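Local coordinates for sensor protein CzcS (Pseudomonas aeruginosa, PDB 5GPO), which senses zinc through this sensor domain and, as a membrane-bound histidine kinase of a two-component system, links the metal signal to detoxification and antibiotic resistance, at the interface of chains A and B. Coordinates in Å, arbitrary orientation; residue numbers count along the deposited sequence, not the author numbering. Chains: chain A/B, Sensor protein CzcS.

Contact 1: the interface of chains A and B. Residues chain A 17, 20-21, 24; chain B 92, 108, 110, 112, 122.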
ATOM      1  N   LEU A  17      -5.415   9.173  -8.464  1.00 14.76           N
ATOM      2  CA  LEU A  17      -6.357  10.076  -7.798  1.00 20.16           C
ATOM      3  C   LEU A  17      -7.791   9.775  -8.214  1.00 16.23           C
ATOM      4  O   LEU A  17      -8.714   9.879  -7.401  1.00 20.72           O
ATOM      5  CB  LEU A  17      -6.017  11.536  -8.108  1.00 17.39           C
ATOM      6  CG  LEU A  17      -6.747  12.650  -7.338  1.00 19.44           C
ATOM      7  CD1 LEU A  17      -6.400  12.673  -5.849  1.00 21.27           C
ATOM      8  CD2 LEU A  17      -6.466  14.039  -7.963  1.00 19.43           C
ATOM      9  N   ILE A  20      -9.104   6.996  -6.191  1.00 19.36           N
ATOM     10  CA  ILE A  20      -9.477   7.519  -4.878  1.00 15.94           C
ATOM     11  C   ILE A  20     -10.808   8.267  -4.947  1.00 18.24           C
ATOM     12  O   ILE A  20     -11.679   8.087  -4.093  1.00 19.47           O
ATOM     13  CB  ILE A  20      -8.355   8.418  -4.328  1.00 17.48           C
ATOM     14  CG1 ILE A  20      -7.096   7.591  -4.062  1.00 20.93           C
ATOM     15  CG2 ILE A  20      -8.825   9.144  -3.062  1.00 20.44           C
ATOM     16  CD1 ILE A  20      -7.290   6.467  -3.066  1.00 20.20           C
ATOM     17  N   ARG A  21     -10.973   9.127  -5.957  1.00 16.50           N
ATOM     18  CA  ARG A  21     -12.223   9.873  -6.124  1.00 16.86           C
ATOM     19  C   ARG A  21     -13.407   8.937  -6.263  1.00 20.15           C
ATOM     20  O   ARG A  21     -14.449   9.146  -5.636  1.00 20.14           O
ATOM     21  CB  ARG A  21     -12.140  10.790  -7.350  1.00 15.22           C
ATOM     22  CG  ARG A  21     -13.318  11.775  -7.452  1.00 19.88           C
ATOM     23  CD  ARG A  21     -13.754  12.002  -8.890  1.00 24.54           C
ATOM     24  NE  ARG A  21     -14.152  10.728  -9.486  1.00 28.58           N
ATOM     25  CZ  ARG A  21     -15.345  10.153  -9.334  1.00 31.80           C
ATOM     26  NH1 ARG A  21     -15.570   8.971  -9.893  1.00 22.48           N
ATOM     27  NH2 ARG A  21     -16.304  10.737  -8.613  1.00 28.54           N
ATOM     28  N   LEU A  24     -14.257   7.599  -2.862  1.00 25.38           N
ATOM     29  CA  LEU A  24     -14.817   8.577  -1.925  1.00 28.10           C
ATOM     30  C   LEU A  24     -16.232   8.984  -2.308  1.00 27.96           C
ATOM     31  O   LEU A  24     -17.105   9.114  -1.444  1.00 33.62           O
ATOM     32  CB  LEU A  24     -13.937   9.826  -1.873  1.00 23.16           C
ATOM     33  CG  LEU A  24     -12.810   9.867  -0.854  1.00 34.96           C
ATOM     34  CD1 LEU A  24     -11.952  11.101  -1.095  1.00 28.12           C
ATOM     35  CD2 LEU A  24     -13.383   9.852   0.542  1.00 31.91           C
TER
ATOM     36  N   PRO B  92      -6.679  19.101 -11.304  1.00 25.26           N
ATOM     37  CA  PRO B  92      -5.862  18.805 -10.123  1.00 22.87           C
ATOM     38  C   PRO B  92      -4.539  19.585 -10.114  1.00 26.31           C
ATOM     39  O   PRO B  92      -4.028  19.949 -11.172  1.00 22.96           O
ATOM     40  CB  PRO B  92      -5.636  17.292 -10.228  1.00 22.43           C
ATOM     41  CG  PRO B  92      -5.740  16.996 -11.685  1.00 25.31           C
ATOM     42  CD  PRO B  92      -6.789  17.940 -12.207  1.00 28.19           C
ATOM     43  N   ILE B 108      -0.279  15.105  -5.872  1.00 21.51           N
ATOM     44  CA  ILE B 108      -1.411  15.642  -6.614  1.00 19.50           C
ATOM     45  C   ILE B 108      -2.488  15.962  -5.596  1.00 20.60           C
ATOM     46  O   ILE B 108      -2.652  15.237  -4.602  1.00 18.11           O
ATOM     47  CB  ILE B 108      -1.905  14.656  -7.712  1.00 21.19           C
ATOM     48  CG1 ILE B 108      -2.891  15.341  -8.669  1.00 21.59           C
ATOM     49  CG2 ILE B 108      -2.503  13.388  -7.114  1.00 16.42           C
ATOM     50  CD1 ILE B 108      -3.294  14.462  -9.852  1.00 19.39           C
ATOM     51  N   ALA B 110      -6.657  17.598  -5.048  1.00 18.21           N
ATOM     52  CA  ALA B 110      -7.911  18.061  -5.624  1.00 18.02           C
ATOM     53  C   ALA B 110      -8.973  18.178  -4.542  1.00 20.42           C
ATOM     54  O   ALA B 110      -8.925  17.510  -3.504  1.00 19.48           O
ATOM     55  CB  ALA B 110      -8.393  17.136  -6.753  1.00 17.62           C
ATOM     56  N   MET B 112     -12.812  17.487  -3.444  1.00 22.97           N
ATOM     57  CA  MET B 112     -13.843  16.491  -3.707  1.00 24.62           C
ATOM     58  C   MET B 112     -15.011  16.745  -2.774  1.00 21.56           C
ATOM     59  O   MET B 112     -14.918  17.536  -1.832  1.00 25.82           O
ATOM     60  CB  MET B 112     -13.320  15.060  -3.521  1.00 20.25           C
ATOM     61  CG  MET B 112     -12.205  14.749  -4.469  1.00 28.71           C
ATOM     62  SD  MET B 112     -11.652  13.053  -4.417  1.00 26.96           S
ATOM     63  CE  MET B 112     -10.210  13.229  -5.478  1.00 18.68           C
ATOM     64  N   VAL B 122      -7.994  16.513  -0.971  1.00 18.11           N
ATOM     65  CA  VAL B 122      -7.347  15.206  -1.063  1.00 18.67           C
ATOM     66  C   VAL B 122      -5.917  15.437  -1.511  1.00 19.17           C
ATOM     67  O   VAL B 122      -5.683  16.022  -2.576  1.00 21.30           O
ATOM     68  CB  VAL B 122      -8.075  14.272  -2.042  1.00 17.20           C
ATOM     69  CG1 VAL B 122      -7.292  12.935  -2.191  1.00 19.03           C
ATOM     70  CG2 VAL B 122      -9.516  14.020  -1.575  1.00 19.70           C
TER
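A:Leu17, on helix 7-27 of one chain, reaches onto the sheet of the other, where strands 104-113 and 119-127 of chain B offer B:Ile108, B:Ala110, B:Met112 and B:Val122. Its side chain leaves the helix with CG anti to the backbone N (chi1 -171°), which carries the fork towards the partner. CB comes near the branch methyl CG2 of B:Ile108, and CG faces the terminal methyl of B:Met112. Beyond the fork the two methyls part company. CD1 turns to B:Val122, 3.8 Å from its CG1, and also meets B:Met112 CE. CD2 goes the other way, to 3.7 Å from B:Ile108 CD1, with B:Ala110 CB and the ring carbon CB of B:Pro92 around it. A forked leucine suits this place because each branch finds its own group of aliphatic partners, and the small alanine lets the methyl come near the strand.

B:Met112 reaches back across the contact. Its chain is extended beyond CG, and the slim, unbranched thioether lies against the helix, with CE 3.6 Å from A:Arg21 CB. Arginine serves here through the aliphatic base of its side chain. One turn further on, A:Leu24 CD1 packs 3.8 Å from B:Val122 CG2. Helix thus lies on sheet through apolar groups, a packing that probably helps hold two sensor domains together as a dimer.

Contact 2: the interface of chains A and B. Residues chain A 42-43, 45-46, 49, 68; chain B 42, 45-46, 49.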
ATOM      1  N   GLN A  42      -8.144   2.951   2.470  1.00 20.21           N
ATOM      2  CA  GLN A  42      -6.872   2.244   2.547  1.00 19.89           C
ATOM      3  C   GLN A  42      -6.842   1.029   1.619  1.00 23.53           C
ATOM      4  O   GLN A  42      -5.872   0.824   0.880  1.00 22.84           O
ATOM      5  CB  GLN A  42      -6.626   1.836   3.994  1.00 24.65           C
ATOM      6  CG  GLN A  42      -5.358   1.091   4.227  1.00 31.11           C
ATOM      7  CD  GLN A  42      -5.029   0.991   5.691  1.00 30.15           C
ATOM      8  OE1 GLN A  42      -4.259   1.800   6.230  1.00 29.27           O
ATOM      9  NE2 GLN A  42      -5.627   0.013   6.360  1.00 28.44           N
ATOM     10  N   ASP A  43      -7.913   0.228   1.619  1.00 20.25           N
ATOM     11  CA  ASP A  43      -7.962  -0.925   0.717  1.00 20.81           C
ATOM     12  C   ASP A  43      -7.796  -0.501  -0.743  1.00 26.22           C
ATOM     13  O   ASP A  43      -7.131  -1.190  -1.526  1.00 23.88           O
ATOM     14  CB  ASP A  43      -9.273  -1.695   0.894  1.00 23.32           C
ATOM     15  CG  ASP A  43      -9.385  -2.390   2.248  1.00 28.50           C
ATOM     16  OD1 ASP A  43      -8.349  -2.701   2.878  1.00 30.45           O
ATOM     17  OD2 ASP A  43     -10.530  -2.629   2.678  1.00 41.31           O
ATOM     18  N   LEU A  45      -6.232   2.220  -1.910  1.00 16.41           N
ATOM     19  CA  LEU A  45      -4.863   2.677  -2.138  1.00 16.10           C
ATOM     20  C   LEU A  45      -3.916   1.493  -2.321  1.00 18.13           C
ATOM     21  O   LEU A  45      -3.046   1.505  -3.202  1.00 20.68           O
ATOM     22  CB  LEU A  45      -4.396   3.572  -0.980  1.00 20.83           C
ATOM     23  CG  LEU A  45      -3.065   4.319  -1.214  1.00 19.50           C
ATOM     24  CD1 LEU A  45      -3.168   5.414  -2.266  1.00 19.73           C
ATOM     25  CD2 LEU A  45      -2.487   4.878   0.074  1.00 22.02           C
ATOM     26  N   VAL A  46      -4.073   0.451  -1.507  1.00 21.05           N
ATOM     27  CA  VAL A  46      -3.161  -0.679  -1.644  1.00 17.08           C
ATOM     28  C   VAL A  46      -3.516  -1.534  -2.857  1.00 19.13           C
ATOM     29  O   VAL A  46      -2.632  -2.212  -3.409  1.00 21.25           O
ATOM     30  CB  VAL A  46      -3.133  -1.477  -0.324  1.00 20.48           C
ATOM     31  CG1 VAL A  46      -4.467  -2.082  -0.034  1.00 22.58           C
ATOM     32  CG2 VAL A  46      -2.055  -2.554  -0.361  1.00 22.52           C
ATOM     33  N   SER A  49      -1.263  -0.330  -5.645  1.00 14.10           N
ATOM     34  CA  SER A  49       0.075   0.008  -5.186  1.00 18.29           C
ATOM     35  C   SER A  49       1.170  -0.780  -5.889  1.00 19.81           C
ATOM     36  O   SER A  49       2.348  -0.451  -5.709  1.00 17.99           O
ATOM     37  CB  SER A  49       0.183  -0.261  -3.684  1.00 14.91           C
ATOM     38  OG  SER A  49      -0.039  -1.646  -3.412  1.00 19.26           O
ATOM     39  N   GLY A  68      -3.903  -6.763  -1.421  1.00 23.23           N
ATOM     40  CA  GLY A  68      -3.154  -5.857  -2.276  1.00 23.06           C
ATOM     41  C   GLY A  68      -3.526  -5.865  -3.745  1.00 21.06           C
ATOM     42  O   GLY A  68      -4.685  -6.094  -4.093  1.00 18.73           O
TER
ATOM     43  N   GLN B  42      -2.532  -6.121   6.798  1.00 20.60           N
ATOM     44  CA  GLN B  42      -3.056  -5.199   5.798  1.00 28.82           C
ATOM     45  C   GLN B  42      -2.688  -3.759   6.134  1.00 23.08           C
ATOM     46  O   GLN B  42      -2.339  -2.974   5.242  1.00 26.12           O
ATOM     47  CB  GLN B  42      -4.568  -5.376   5.669  1.00 27.08           C
ATOM     48  CG  GLN B  42      -5.266  -4.429   4.670  1.00 41.50           C
ATOM     49  CD  GLN B  42      -4.948  -4.726   3.202  1.00 39.80           C
ATOM     50  OE1 GLN B  42      -3.807  -5.010   2.839  1.00 44.21           O
ATOM     51  NE2 GLN B  42      -5.967  -4.667   2.359  1.00 35.17           N
ATOM     52  N   LEU B  45       1.035  -3.334   5.185  1.00 21.94           N
ATOM     53  CA  LEU B  45       1.324  -3.268   3.755  1.00 18.47           C
ATOM     54  C   LEU B  45       1.188  -1.834   3.238  1.00 19.17           C
ATOM     55  O   LEU B  45       2.023  -1.362   2.457  1.00 23.51           O
ATOM     56  CB  LEU B  45       0.409  -4.222   2.991  1.00 22.74           C
ATOM     57  CG  LEU B  45       0.758  -4.454   1.518  1.00 23.78           C
ATOM     58  CD1 LEU B  45       2.176  -4.950   1.373  1.00 20.82           C
ATOM     59  CD2 LEU B  45      -0.216  -5.399   0.841  1.00 20.47           C
ATOM     60  N   VAL B  46       0.158  -1.124   3.696  1.00 22.79           N
ATOM     61  CA  VAL B  46      -0.063   0.270   3.312  1.00 26.36           C
ATOM     62  C   VAL B  46       1.048   1.160   3.842  1.00 24.32           C
ATOM     63  O   VAL B  46       1.471   2.119   3.182  1.00 24.19           O
ATOM     64  CB  VAL B  46      -1.438   0.718   3.835  1.00 30.68           C
ATOM     65  CG1 VAL B  46      -1.773   2.128   3.355  1.00 30.64           C
ATOM     66  CG2 VAL B  46      -2.485  -0.314   3.427  1.00 28.68           C
ATOM     67  N   SER B  49       3.886   1.138   1.343  1.00 22.70           N
ATOM     68  CA  SER B  49       3.453   1.106  -0.048  1.00 17.82           C
ATOM     69  C   SER B  49       4.080   2.193  -0.915  1.00 21.90           C
ATOM     70  O   SER B  49       3.826   2.207  -2.120  1.00 29.89           O
ATOM     71  CB  SER B  49       1.934   1.239  -0.113  1.00 25.34           C
ATOM     72  OG  SER B  49       1.583   2.570   0.239  1.00 18.51           O
TER
HETATM   73  O   HOH W   1       3.302   1.830  -4.859  1.00 32.85           O
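Helices 34-47 of the two chains meet near their C-terminal ends, with helical backbone angles at A:Gln42 and B:Gln42 alike, and the chains leave the helices before A:Ser49 and B:Ser49. The pairing is close to two-fold, but the side chains do not copy one another exactly.

A:Gln42 is extended beyond CG and lays its aliphatic stem obliquely over B:Val46, its CG 3.3 Å from B:Val46 CG2, a tight contact. Glutamine can do this because its two methylenes are apolar while the amide lies at the end. B:Gln42 also starts anti to its backbone N, but bends at chi2 (70°), which turns its amide towards A:Asp43. There NE2 donates a hydrogen bond of 3.1 Å to the carboxylate oxygen OD1 of A:Asp43. The donor stands above the carboxylate plane, 40° out of it, and the bond is moderately bent. Asp43 is a zinc ligand of this domain, as is His39, so this amide from the partner may help position a metal-binding carboxylate and tie zinc binding to the dimer contact.

A:Val46 and B:Val46 face each other near the middle, where short, branched side chains allow two helices to come close. The two differ in rotation: CG1 of A:Val46 sits between its backbone N and carbonyl carbon (chi1 64°), whereas CG1 of B:Val46 is anti to the backbone N. CG2 of A:Val46 packs 3.6 Å from B:Leu45 CD2, the side chains crossing at about a right angle.

Each serine turns its hydroxyl back to its own helix end: A:Ser49 OG donates to A:Val46 O at 2.7 Å, and B:Ser49 does likewise. One water bridges the chains, its oxygen 2.6 Å from A:Ser49 O and 2.8 Å from B:Ser49 O.

The C-alpha centres of contact 1 and contact 2 lie about 17 Å apart, and the two share no residue. In chain A they use successive helices, 7-27 for contact 1 and 34-47 for contact 2. Contact 1 sets a helix against the partner's sheet and has a twin with the chains exchanged, whereas contact 2 brings equivalent helices together around the two-fold axis. If this dimer is the biological one, it would be held both near its axis and at two flanking helix-on-sheet patches. Since contact 2 includes a zinc-site residue, metal binding could plausibly influence how the helices sit, although this structure alone does not show such a movement.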